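Long-range contacts in SusD homolog (Bacteroides thetaiotaomicron VPI-5482, PDB 3IV0), which is a SusD-family outer-membrane protein that probably binds sugars, as SusD does in glycan uptake, although its own ligand is not known: residues A[88-93]-A[460-465]; A[230-235]-A[376-381]. All coordinates share one frame; numbering follows the deposited sequence.

Interaction 1. Residues A[88-93]-A[460-465]; sequences LIMQWD and TWPIHR
Two loops of the SusD fold meet here, each just ahead of a helix: 88-93 leads into helix 93-108, and the loop 460-465 leads into helix 466-470. Leu88 to Gln91 form a type I beta turn. One backbone bond joins the loops, from His464 N to Met90 O at 3.0 Å. It is nearly straight at the hydrogen (174°), but the donor sits above the carbonyl plane. Ile89 and Met90 both address Trp461. The CG2 methyl of Ile89, anti to the backbone N, lies over one face of the indole. Ile89 CG2 is 3.6 Å from the centroid of the six-membered ring of Trp461, a CH-pi contact. Met90 is a selenomethionine and comes to the same ring at its edge, with CG 3.7 Å from Trp461 CE3. Its extended chain then reaches Pro462, where Met90 SE is 4.0 Å from Pro462 CB. Gln91 and His464 run side by side. Gln91 NE2 rests over the centre of the imidazole, 3.3 Å above its plane, with the amide tilted 42° to the ring. Farther on, Ile463 CD1 touches Trp92 CZ3 at 3.8 Å. The imidazole is held at both nitrogens: NE2 bonds to Asp82 and ND1 accepts from the backbone N of Asn466, capping the turn into the next helix. These two bonds fix the ring's rotation and suggest that NE2 carries the proton. Asp82 would probably polarise the imidazole. The contact is mostly apolar and buried, and it leaves Pro462 O without a hydrogen-bond partner, close against Met90 CB.

Interaction 2. Residues A[230-235]-A[376-381]; sequences NVVSLG and EALAAL
Helix segments 230-235 and 376-381 run roughly antiparallel, 138° between their directions, with axes 8.9 Å apart at closest approach. The backbones come nearest at Val231 and Ala377, where the CA atoms are 6.2 Å apart. The small alanine lets the helices approach here. Ala377 CB meets Val231 CG1 at 3.5 Å, tighter than usual for two carbons. Val232 makes the rest of the contact, mainly through CG2, the branch anti to its carbonyl carbon. CG2 touches two leucine methyls, from directions about at right angles. Val232 CG2 is 3.7 Å from Leu378 CD2, and the two side chains cross. Val232 CG2 is also 3.7 Å from Leu381 CD1, but these side chains meet tip to tip. No hydrogen bond crosses between the segments, so the joint is purely apolar helix-on-helix packing in the mainly helical SusD fold. Around it, Tyr228 of helix 224-238 extends the same interface against Ala377, Ala380 and Leu381. Val231 also touches Met210 and Asn213 of helix 202-219, while Leu378 packs on helix 385-398 and Ala379 on helix 408-422. The pair thus joins helices 202-219 and 224-238, from the middle of the chain, to helices 367-381, 385-398 and 408-422.

In the fold
From the N terminus, the chain first reaches 88-93, the loop between helices 73-79 and 93-108. It then passes through helix 117-142 and helix 202-219 to 230-235, on helix 224-238. Interaction 2 closes a loop of 140 residues when helix 367-381 returns to this helix. The chain goes on through helices 385-398 and 408-422 to 460-465, near the C terminus. There interaction 1 closes a loop of 366 residues, and interaction 2 is nested inside it. The contacts do not touch: their centres are 32 Å apart and their nearest atoms about 19 Å. Interaction 1 ties a loop of the N-terminal part to one near the C terminus, and interaction 2 packs helix on helix.

Interaction 1. Residues A[88-93]-A[460-465]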
# COMPACT_ATOMS: atom_id res chain seq x y z
N LEU A 88 2.06 -12.52 14.15
CA LEU A 88 2.35 -12.89 12.77
C LEU A 88 2.73 -11.69 11.93
O LEU A 88 3.54 -11.80 11.04
CB LEU A 88 1.17 -13.57 12.09
CG LEU A 88 0.83 -14.99 12.44
CD1 LEU A 88 -0.37 -15.48 11.59
CD2 LEU A 88 2.04 -15.88 12.24
N ILE A 89 2.09 -10.56 12.18
CA ILE A 89 2.35 -9.37 11.40
C ILE A 89 3.78 -8.87 11.69
O ILE A 89 4.41 -8.22 10.88
CB ILE A 89 1.29 -8.30 11.73
CG1 ILE A 89 -0.14 -8.80 11.46
CG2 ILE A 89 1.56 -7.03 10.91
CD1 ILE A 89 -1.22 -7.89 12.00
N MSE A 90 4.30 -9.26 12.85
CA MSE A 90 5.65 -8.89 13.27
C MSE A 90 6.74 -9.81 12.74
O MSE A 90 7.88 -9.70 13.13
CB MSE A 90 5.72 -8.88 14.78
CG MSE A 90 4.84 -7.83 15.39
SE MSE A 90 4.47 -8.03 17.29
CE MSE A 90 3.01 -6.71 17.39
N GLN A 91 6.33 -10.74 11.87
CA GLN A 91 7.23 -11.69 11.23
C GLN A 91 7.38 -11.42 9.77
O GLN A 91 6.40 -11.43 9.02
CB GLN A 91 6.72 -13.12 11.46
CG GLN A 91 6.78 -13.51 12.93
CD GLN A 91 6.05 -14.77 13.25
OE1 GLN A 91 6.20 -15.79 12.56
NE2 GLN A 91 5.24 -14.73 14.27
N TRP A 92 8.60 -11.19 9.35
CA TRP A 92 8.89 -10.91 7.94
C TRP A 92 9.11 -12.15 7.10
O TRP A 92 9.42 -12.06 5.91
CB TRP A 92 10.05 -9.90 7.81
CG TRP A 92 11.31 -10.26 8.51
CD1 TRP A 92 11.83 -11.52 8.69
CD2 TRP A 92 12.18 -9.36 9.16
NE1 TRP A 92 13.00 -11.43 9.38
CE2 TRP A 92 13.25 -10.12 9.68
CE3 TRP A 92 12.19 -7.97 9.31
CZ2 TRP A 92 14.28 -9.54 10.39
CZ3 TRP A 92 13.24 -7.38 10.03
CH2 TRP A 92 14.27 -8.18 10.55
N ASP A 93 8.90 -13.34 7.68
CA ASP A 93 9.17 -14.60 6.99
C ASP A 93 8.49 -14.77 5.65
O ASP A 93 9.13 -15.24 4.70
CB ASP A 93 8.84 -15.83 7.90
CG ASP A 93 7.37 -15.93 8.30
OD1 ASP A 93 6.71 -14.89 8.49
OD2 ASP A 93 6.85 -17.07 8.45
N THR A 460 8.21 1.92 13.83
CA THR A 460 8.37 0.54 13.35
C THR A 460 7.46 -0.41 14.10
O THR A 460 6.97 -0.08 15.18
CB THR A 460 9.79 0.03 13.51
OG1 THR A 460 10.11 -0.07 14.92
CG2 THR A 460 10.78 0.93 12.75
N TRP A 461 7.21 -1.58 13.51
CA TRP A 461 6.66 -2.73 14.21
C TRP A 461 7.73 -3.42 15.05
O TRP A 461 8.86 -3.47 14.65
CB TRP A 461 6.09 -3.75 13.19
CG TRP A 461 4.78 -3.35 12.63
CD1 TRP A 461 4.55 -2.35 11.75
CD2 TRP A 461 3.49 -3.89 12.98
NE1 TRP A 461 3.21 -2.27 11.48
CE2 TRP A 461 2.54 -3.19 12.22
CE3 TRP A 461 3.06 -4.94 13.81
CZ2 TRP A 461 1.18 -3.45 12.32
CZ3 TRP A 461 1.74 -5.20 13.91
CH2 TRP A 461 0.80 -4.46 13.18
N PRO A 462 7.33 -4.00 16.20
CA PRO A 462 8.23 -4.92 16.85
C PRO A 462 8.61 -6.05 15.92
O PRO A 462 7.79 -6.45 15.10
CB PRO A 462 7.40 -5.46 18.03
CG PRO A 462 6.29 -4.43 18.24
CD PRO A 462 6.03 -3.91 16.87
N ILE A 463 9.82 -6.55 16.07
CA ILE A 463 10.29 -7.74 15.35
C ILE A 463 10.06 -8.95 16.26
O ILE A 463 10.58 -8.99 17.38
CB ILE A 463 11.74 -7.59 14.98
CG1 ILE A 463 11.88 -6.52 13.89
CG2 ILE A 463 12.34 -8.94 14.47
CD1 ILE A 463 13.32 -6.06 13.63
N HIS A 464 9.27 -9.91 15.78
CA HIS A 464 8.99 -11.13 16.55
C HIS A 464 10.25 -11.95 16.77
O HIS A 464 11.13 -12.03 15.94
CB HIS A 464 7.96 -11.93 15.75
CG HIS A 464 7.32 -13.04 16.52
ND1 HIS A 464 7.90 -14.28 16.67
CD2 HIS A 464 6.14 -13.09 17.17
CE1 HIS A 464 7.09 -15.05 17.38
NE2 HIS A 464 6.01 -14.35 17.69
N ARG A 465 10.30 -12.61 17.92
CA ARG A 465 11.45 -13.47 18.25
C ARG A 465 11.73 -14.55 17.21
O ARG A 465 12.87 -14.97 17.05
CB ARG A 465 11.25 -14.10 19.62
CG ARG A 465 10.03 -14.99 19.68

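Interaction 2. Residues A[230-235]-A[376-381]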
# COMPACT_ATOMS: atom_id res chain seq x y z
N ASN A 230 13.61 13.09 -8.68
CA ASN A 230 13.36 11.77 -9.22
C ASN A 230 11.86 11.52 -9.35
O ASN A 230 11.40 10.96 -10.31
CB ASN A 230 13.94 10.68 -8.31
CG ASN A 230 15.47 10.62 -8.32
OD1 ASN A 230 16.14 11.22 -9.19
ND2 ASN A 230 16.02 9.91 -7.34
N VAL A 231 11.09 11.93 -8.35
CA VAL A 231 9.64 11.72 -8.40
C VAL A 231 9.04 12.52 -9.53
O VAL A 231 8.16 12.04 -10.25
CB VAL A 231 8.95 12.08 -7.09
CG1 VAL A 231 7.44 12.00 -7.22
CG2 VAL A 231 9.43 11.18 -5.96
N VAL A 232 9.51 13.76 -9.73
CA VAL A 232 9.03 14.56 -10.87
C VAL A 232 9.35 13.90 -12.20
O VAL A 232 8.50 13.83 -13.11
CB VAL A 232 9.60 15.98 -10.80
CG1 VAL A 232 9.31 16.76 -12.08
CG2 VAL A 232 9.06 16.71 -9.56
N SER A 233 10.57 13.38 -12.32
CA SER A 233 10.96 12.64 -13.51
C SER A 233 10.02 11.46 -13.76
O SER A 233 9.56 11.22 -14.88
CB SER A 233 12.40 12.11 -13.37
OG SER A 233 12.81 11.40 -14.52
N LEU A 234 9.75 10.71 -12.70
CA LEU A 234 8.87 9.56 -12.77
C LEU A 234 7.45 9.96 -13.14
O LEU A 234 6.76 9.27 -13.90
CB LEU A 234 8.90 8.84 -11.42
CG LEU A 234 10.19 8.03 -11.21
CD1 LEU A 234 10.36 7.73 -9.76
CD2 LEU A 234 10.14 6.74 -12.08
N GLY A 235 6.99 11.07 -12.61
CA GLY A 235 5.67 11.61 -13.00
C GLY A 235 5.59 11.95 -14.47
O GLY A 235 4.60 11.70 -15.13
N GLU A 376 2.82 16.32 -5.04
CA GLU A 376 3.51 16.53 -3.80
C GLU A 376 4.97 16.89 -4.04
O GLU A 376 5.50 17.81 -3.41
CB GLU A 376 3.43 15.24 -2.97
CG GLU A 376 4.22 15.27 -1.70
CD GLU A 376 4.13 13.99 -0.91
OE1 GLU A 376 3.16 13.25 -1.10
OE2 GLU A 376 5.04 13.76 -0.08
N ALA A 377 5.65 16.17 -4.91
CA ALA A 377 7.06 16.39 -5.19
C ALA A 377 7.25 17.75 -5.84
O ALA A 377 8.18 18.48 -5.49
CB ALA A 377 7.67 15.26 -6.08
N LEU A 378 6.42 18.08 -6.80
CA LEU A 378 6.51 19.40 -7.44
C LEU A 378 6.32 20.49 -6.41
O LEU A 378 7.09 21.48 -6.39
CB LEU A 378 5.44 19.57 -8.50
CG LEU A 378 5.74 18.90 -9.82
CD1 LEU A 378 4.48 18.95 -10.68
CD2 LEU A 378 6.92 19.61 -10.50
N ALA A 379 5.30 20.36 -5.56
CA ALA A 379 5.05 21.38 -4.58
C ALA A 379 6.21 21.52 -3.61
O ALA A 379 6.59 22.63 -3.21
CB ALA A 379 3.73 21.12 -3.86
N ALA A 380 6.88 20.43 -3.29
CA ALA A 380 7.97 20.46 -2.31
C ALA A 380 9.17 21.14 -2.92
O ALA A 380 9.88 21.87 -2.23
CB ALA A 380 8.32 19.01 -1.84
N LEU A 381 9.36 20.98 -4.21
CA LEU A 381 10.47 21.62 -4.90
C LEU A 381 10.22 23.10 -5.11
O LEU A 381 11.18 23.86 -5.16
CB LEU A 381 10.74 20.96 -6.22
CG LEU A 381 11.38 19.56 -6.09
CD1 LEU A 381 11.27 18.81 -7.42
CD2 LEU A 381 12.86 19.59 -5.58